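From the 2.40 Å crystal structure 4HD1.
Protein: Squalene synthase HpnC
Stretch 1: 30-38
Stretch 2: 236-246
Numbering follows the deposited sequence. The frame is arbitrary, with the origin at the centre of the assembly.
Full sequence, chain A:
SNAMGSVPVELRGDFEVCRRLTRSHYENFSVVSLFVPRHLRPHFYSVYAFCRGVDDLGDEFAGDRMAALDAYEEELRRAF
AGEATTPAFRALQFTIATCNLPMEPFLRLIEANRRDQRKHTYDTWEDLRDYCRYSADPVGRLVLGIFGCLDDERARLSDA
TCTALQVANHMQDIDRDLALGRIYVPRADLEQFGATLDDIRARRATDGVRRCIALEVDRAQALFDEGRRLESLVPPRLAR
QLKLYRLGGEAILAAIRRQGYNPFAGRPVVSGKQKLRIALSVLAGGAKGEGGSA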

ATOM      1  N   SER A  30       0.134  14.812   4.910  1.00 96.07           N
ATOM      2  CA  SER A  30       0.374  15.418   6.219  1.00 95.00           C
ATOM      3  C   SER A  30      -0.036  14.517   7.381  1.00 96.68           C
ATOM      4  O   SER A  30       0.561  14.574   8.447  1.00 91.88           O
ATOM      5  N   VAL A  31      -1.062  13.698   7.163  1.00 98.00           N
ATOM      6  CA  VAL A  31      -1.517  12.728   8.154  1.00104.34           C
ATOM      7  C   VAL A  31      -0.581  11.524   8.148  1.00111.03           C
ATOM      8  O   VAL A  31      -0.097  11.104   9.198  1.00109.80           O
ATOM      9  N   VAL A  32      -0.326  10.990   6.953  1.00 82.94           N
ATOM     10  CA  VAL A  32       0.561   9.834   6.749  1.00 86.25           C
ATOM     11  C   VAL A  32       1.955  10.043   7.371  1.00 83.98           C
ATOM     12  O   VAL A  32       2.616   9.073   7.759  1.00 81.84           O
ATOM     13  N   SER A  33       2.375  11.305   7.488  1.00 79.66           N
ATOM     14  CA  SER A  33       3.709  11.644   7.983  1.00 74.39           C
ATOM     15  C   SER A  33       3.704  12.549   9.225  1.00 73.44           C
ATOM     16  O   SER A  33       4.752  13.102   9.596  1.00 70.51           O
ATOM     17  N   LEU A  34       2.536  12.693   9.856  1.00 70.76           N
ATOM     18  CA  LEU A  34       2.342  13.572  11.026  1.00 70.87           C
ATOM     19  C   LEU A  34       3.238  13.222  12.226  1.00 66.51           C
ATOM     20  O   LEU A  34       3.445  14.042  13.126  1.00 63.49           O
ATOM     21  N   PHE A  35       3.769  12.004  12.227  1.00 65.97           N
ATOM     22  CA  PHE A  35       4.559  11.506  13.340  1.00 64.40           C
ATOM     23  C   PHE A  35       6.022  11.321  13.007  1.00 58.38           C
ATOM     24  O   PHE A  35       6.827  11.035  13.891  1.00 58.36           O
ATOM     25  N   VAL A  36       6.361  11.460  11.732  1.00 55.89           N
ATOM     26  CA  VAL A  36       7.709  11.158  11.263  1.00 52.48           C
ATOM     27  C   VAL A  36       8.659  12.297  11.645  1.00 52.83           C
ATOM     28  O   VAL A  36       8.398  13.459  11.296  1.00 53.22           O
ATOM     29  N   PRO A  37       9.762  11.967  12.363  1.00 52.53           N
ATOM     30  CA  PRO A  37      10.751  12.985  12.763  1.00 53.90           C
ATOM     31  C   PRO A  37      11.346  13.670  11.544  1.00 54.61           C
ATOM     32  O   PRO A  37      11.443  13.047  10.481  1.00 53.00           O
ATOM     33  N   ARG A  38      11.761  14.927  11.700  1.00 61.21           N
ATOM     34  CA  ARG A  38      12.303  15.696  10.578  1.00 63.87           C
ATOM     35  C   ARG A  38      13.432  14.977   9.855  1.00 59.17           C
ATOM     36  O   ARG A  38      13.512  15.043   8.632  1.00 60.47           O
ATOM     37  N   PRO A 236       8.257   5.155  19.806  1.00 53.18           N
ATOM     38  CA  PRO A 236       6.905   5.715  20.041  1.00 54.97           C
ATOM     39  C   PRO A 236       6.332   6.551  18.876  1.00 55.58           C
ATOM     40  O   PRO A 236       5.122   6.529  18.635  1.00 56.33           O
ATOM     41  N   ARG A 237       7.193   7.266  18.158  1.00 57.04           N
ATOM     42  CA  ARG A 237       6.763   8.005  16.972  1.00 58.44           C
ATOM     43  C   ARG A 237       6.180   7.072  15.900  1.00 56.01           C
ATOM     44  O   ARG A 237       5.099   7.338  15.369  1.00 55.37           O
ATOM     45  N   LEU A 238       6.879   5.980  15.591  1.00 54.04           N
ATOM     46  CA  LEU A 238       6.334   4.986  14.666  1.00 53.35           C
ATOM     47  C   LEU A 238       5.096   4.291  15.254  1.00 52.87           C
ATOM     48  O   LEU A 238       4.137   4.007  14.526  1.00 53.72           O
ATOM     49  N   ALA A 239       5.104   4.046  16.563  1.00 51.64           N
ATOM     50  CA  ALA A 239       3.972   3.385  17.214  1.00 50.82           C
ATOM     51  C   ALA A 239       2.677   4.170  17.026  1.00 52.14           C
ATOM     52  O   ALA A 239       1.658   3.600  16.634  1.00 52.79           O
ATOM     53  N   ARG A 240       2.721   5.478  17.272  1.00 53.87           N
ATOM     54  CA  ARG A 240       1.539   6.330  17.105  1.00 56.29           C
ATOM     55  C   ARG A 240       1.075   6.405  15.649  1.00 57.24           C
ATOM     56  O   ARG A 240      -0.129   6.457  15.379  1.00 59.04           O
ATOM     57  N   GLN A 241       2.028   6.400  14.717  1.00 58.67           N
ATOM     58  CA  GLN A 241       1.709   6.379  13.286  1.00 61.91           C
ATOM     59  C   GLN A 241       0.943   5.104  12.942  1.00 61.05           C
ATOM     60  O   GLN A 241      -0.101   5.156  12.286  1.00 58.36           O
ATOM     61  N   LEU A 242       1.460   3.965  13.406  1.00 61.20           N
ATOM     62  CA  LEU A 242       0.806   2.671  13.191  1.00 58.07           C
ATOM     63  C   LEU A 242      -0.567   2.626  13.830  1.00 57.43           C
ATOM     64  O   LEU A 242      -1.520   2.167  13.205  1.00 58.47           O
ATOM     65  N   LYS A 243      -0.667   3.113  15.064  1.00 56.61           N
ATOM     66  CA  LYS A 243      -1.946   3.126  15.768  1.00 58.64           C
ATOM     67  C   LYS A 243      -2.969   3.863  14.911  1.00 61.62           C
ATOM     68  O   LYS A 243      -4.098   3.417  14.703  1.00 64.25           O
ATOM     69  N   LEU A 244      -2.550   4.987  14.382  1.00 70.79           N
ATOM     70  CA  LEU A 244      -3.436   5.819  13.618  1.00 66.76           C
ATOM     71  C   LEU A 244      -3.848   5.196  12.274  1.00 47.03           C
ATOM     72  O   LEU A 244      -5.011   5.303  11.882  1.00 47.52           O
ATOM     73  N   TYR A 245      -2.928   4.536  11.572  1.00 49.66           N
ATOM     74  CA  TYR A 245      -3.338   3.737  10.411  1.00 56.74           C
ATOM     75  C   TYR A 245      -4.384   2.705  10.841  1.00 58.76           C
ATOM     76  O   TYR A 245      -5.409   2.540  10.170  1.00 62.24           O
ATOM     77  N   ARG A 246      -4.128   2.026  11.966  1.00 58.74           N
ATOM     78  CA  ARG A 246      -5.046   1.019  12.496  1.00 59.80           C
ATOM     79  C   ARG A 246      -6.419   1.619  12.786  1.00 63.33           C
ATOM     80  O   ARG A 246      -7.440   1.054  12.392  1.00 65.16           O
TER

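How does the end of the first helix meet the second? Ser 30 stays out of reach, and Val 31 points sideways, its t rotamer setting CG1 3.9 Å from CD2 of Leu 244, an apolar contact. Its carbonyl does more: Gln 241 NE2 donates a hydrogen bond to Val 31 O at 3.2 Å. Val 32 turns its CA-to-CB bond away, yet Tyr 245, chi1 m, brings its hydroxyl back to this residue, with OH donating to Val 32 O at 2.8 Å. In the t rotamer, Val 32 CG1 also lies 3.4 Å from Tyr 245 OH.

What holds the turn that follows? Ser 33 leaves helical geometry and opens a type I turn ending at Val 36, closed by Val 36 N donating to Ser 33 O at 3.1 Å. Ser 33 points away and Leu 34, chi1 t, sideways, so neither side chain adds much. Gln 241 (t, then p for chi2) spans the junction: while its NE2 serves Val 31, its OE1 accepts from Phe 35 N at 3.0 Å.

Why does Phe 35 dominate the contact? It points toward the helix in rotamer m and has the largest covered area of any residue here. One ring face lies against backbone, Gln 241 N and Arg 240 O, while Leu 244 CD2 sits at the edge, 3.6 Å from Phe 35 CE2. Phe 35 CE1 comes within 3.2 Å of Arg 240 CB.

How does the contact finish? Arg 237 starts sideways with chi1 m, but its end comes nearer, and NH1 donates to Phe 35 O at 2.9 Å. Val 36, chi1 t, points away, its CG2 coming no closer than 4.1 Å to Gln 241 OE1. Pro 37 N lies over one face of the Arg 237 guanidinium, 3.9 Å from Arg 237 NH1, while the CA-to-CB bond of Pro 37 points sideways, and Arg 38 turns away.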

ATOM      1  CB  SER A  30      -0.335  16.762   6.332  1.00 90.77           C
ATOM      2  OG  SER A  30       0.412  17.774   5.692  1.00 87.00           O
ATOM      3  CB  VAL A  31      -2.967  12.259   7.891  1.00104.62           C
ATOM      4  CG1 VAL A  31      -3.442  11.329   8.996  1.00103.31           C
ATOM      5  CG2 VAL A  31      -3.909  13.446   7.778  1.00 91.17           C
ATOM      6  CB  VAL A  32       0.662   9.461   5.235  1.00 88.48           C
ATOM      7  CG1 VAL A  32       1.735   8.407   4.970  1.00 87.46           C
ATOM      8  CG2 VAL A  32      -0.682   8.973   4.705  1.00 87.20           C
ATOM      9  CB  SER A  33       4.508  12.316   6.871  1.00 70.74           C
ATOM     10  OG  SER A  33       4.096  13.665   6.747  1.00 73.34           O
ATOM     11  CB  LEU A  34       0.862  13.543  11.437  1.00 71.32           C
ATOM     12  CG  LEU A  34       0.302  14.265  12.666  1.00 73.19           C
ATOM     13  CD1 LEU A  34       0.231  15.769  12.454  1.00 69.90           C
ATOM     14  CD2 LEU A  34      -1.079  13.709  12.981  1.00 74.53           C
ATOM     15  CB  PHE A  35       4.019  10.158  13.785  1.00 74.22           C
ATOM     16  CG  PHE A  35       2.662  10.223  14.399  1.00 81.09           C
ATOM     17  CD1 PHE A  35       2.519  10.526  15.743  1.00 85.25           C
ATOM     18  CD2 PHE A  35       1.525   9.973  13.635  1.00 86.18           C
ATOM     19  CE1 PHE A  35       1.266  10.568  16.318  1.00 95.50           C
ATOM     20  CE2 PHE A  35       0.270  10.020  14.200  1.00118.73           C
ATOM     21  CZ  PHE A  35       0.142  10.315  15.544  1.00101.98           C
ATOM     22  CB  VAL A  36       7.726  10.882   9.735  1.00 49.80           C
ATOM     23  CG1 VAL A  36       9.128  10.522   9.261  1.00 47.84           C
ATOM     24  CG2 VAL A  36       6.734   9.770   9.381  1.00 47.67           C
ATOM     25  CB  PRO A  37      11.853  12.181  13.483  1.00 51.43           C
ATOM     26  CG  PRO A  37      11.351  10.784  13.614  1.00 50.96           C
ATOM     27  CD  PRO A  37      10.211  10.591  12.664  1.00 50.38           C
ATOM     28  CB  ARG A  38      12.752  17.098  10.994  1.00 74.38           C
ATOM     29  CG  ARG A  38      13.591  17.149  12.255  1.00 89.34           C
ATOM     30  CD  ARG A  38      14.397  18.438  12.298  1.00107.10           C
ATOM     31  NE  ARG A  38      14.128  19.175  13.531  1.00119.96           N
ATOM     32  CZ  ARG A  38      13.117  20.027  13.688  1.00132.37           C
ATOM     33  NH1 ARG A  38      12.269  20.263  12.688  1.00112.89           N
ATOM     34  NH2 ARG A  38      12.953  20.647  14.850  1.00133.21           N
ATOM     35  CB  PRO A 236       7.068   6.574  21.311  1.00 55.02           C
ATOM     36  CG  PRO A 236       8.439   6.323  21.843  1.00 53.22           C
ATOM     37  CD  PRO A 236       9.172   5.367  20.947  1.00 53.40           C
ATOM     38  CB  ARG A 237       7.911   8.832  16.401  1.00 61.17           C
ATOM     39  CG  ARG A 237       8.384   9.959  17.305  1.00 66.29           C
ATOM     40  CD  ARG A 237       7.708  11.256  16.923  1.00 72.43           C
ATOM     41  NE  ARG A 237       8.632  12.388  16.992  1.00 79.81           N
ATOM     42  CZ  ARG A 237       8.586  13.447  16.190  1.00 82.69           C
ATOM     43  NH1 ARG A 237       7.670  13.522  15.231  1.00 79.26           N
ATOM     44  NH2 ARG A 237       9.472  14.426  16.340  1.00 88.14           N
ATOM     45  CB  LEU A 238       7.399   3.961  14.235  1.00 52.97           C
ATOM     46  CG  LEU A 238       6.958   2.830  13.283  1.00 51.79           C
ATOM     47  CD1 LEU A 238       6.243   3.356  12.046  1.00 49.90           C
ATOM     48  CD2 LEU A 238       8.144   1.968  12.879  1.00 51.92           C
ATOM     49  CB  ALA A 239       4.253   3.132  18.700  1.00 48.75           C
ATOM     50  CB  ARG A 240       1.791   7.730  17.659  1.00 58.37           C
ATOM     51  CG  ARG A 240       2.060   7.776  19.152  1.00 61.39           C
ATOM     52  CD  ARG A 240       2.045   9.201  19.690  1.00 69.13           C
ATOM     53  NE  ARG A 240       3.145   9.415  20.631  1.00 75.83           N
ATOM     54  CZ  ARG A 240       4.229  10.143  20.375  1.00 81.62           C
ATOM     55  NH1 ARG A 240       4.368  10.768  19.210  1.00 96.36           N
ATOM     56  NH2 ARG A 240       5.177  10.257  21.292  1.00 80.46           N
ATOM     57  CB  GLN A 241       2.981   6.480  12.434  1.00 62.49           C
ATOM     58  CG  GLN A 241       2.743   6.906  10.994  1.00 70.44           C
ATOM     59  CD  GLN A 241       2.242   8.339  10.900  1.00 77.86           C
ATOM     60  OE1 GLN A 241       3.002   9.296  11.078  1.00 78.23           O
ATOM     61  NE2 GLN A 241       0.950   8.493  10.634  1.00 83.57           N
ATOM     62  CB  LEU A 242       1.659   1.516  13.721  1.00 53.46           C
ATOM     63  CG  LEU A 242       2.947   1.238  12.949  1.00 52.52           C
ATOM     64  CD1 LEU A 242       3.801   0.274  13.753  1.00 53.16           C
ATOM     65  CD2 LEU A 242       2.677   0.700  11.545  1.00 49.17           C
ATOM     66  CB  LYS A 243      -1.803   3.782  17.141  1.00 57.55           C
ATOM     67  CG  LYS A 243      -3.111   3.915  17.911  1.00 59.43           C
ATOM     68  CD  LYS A 243      -2.852   4.206  19.388  1.00 61.99           C
ATOM     69  CE  LYS A 243      -4.081   4.773  20.083  1.00 63.78           C
ATOM     70  NZ  LYS A 243      -3.760   5.300  21.444  1.00 70.41           N
ATOM     71  CB  LEU A 244      -2.790   7.174  13.435  1.00 41.69           C
ATOM     72  CG  LEU A 244      -3.506   8.100  12.466  1.00 41.92           C
ATOM     73  CD1 LEU A 244      -4.874   8.501  13.015  1.00 42.46           C
ATOM     74  CD2 LEU A 244      -2.649   9.338  12.233  1.00 42.58           C
ATOM     75  CB  TYR A 245      -2.151   3.023   9.757  1.00 60.44           C
ATOM     76  CG  TYR A 245      -1.049   3.920   9.216  1.00 63.73           C
ATOM     77  CD1 TYR A 245      -1.314   5.226   8.783  1.00 66.09           C
ATOM     78  CD2 TYR A 245       0.262   3.440   9.105  1.00 62.77           C
ATOM     79  CE1 TYR A 245      -0.298   6.031   8.277  1.00 71.87           C
ATOM     80  CE2 TYR A 245       1.283   4.234   8.601  1.00 63.96           C
ATOM     81  CZ  TYR A 245       0.997   5.525   8.186  1.00 72.05           C
ATOM     82  OH  TYR A 245       2.012   6.311   7.688  1.00 77.25           O
ATOM     83  CB  ARG A 246      -4.481   0.326  13.746  1.00 60.22           C
ATOM     84  CG  ARG A 246      -5.527  -0.469  14.524  1.00 63.58           C
ATOM     85  CD  ARG A 246      -4.963  -1.343  15.642  1.00 62.72           C
ATOM     86  NE  ARG A 246      -4.264  -0.611  16.703  1.00 61.27           N
ATOM     87  CZ  ARG A 246      -4.845   0.019  17.726  1.00 60.78           C
ATOM     88  NH1 ARG A 246      -6.167   0.053  17.852  1.00 62.87           N
ATOM     89  NH2 ARG A 246      -4.092   0.633  18.629  1.00 60.83           N
TER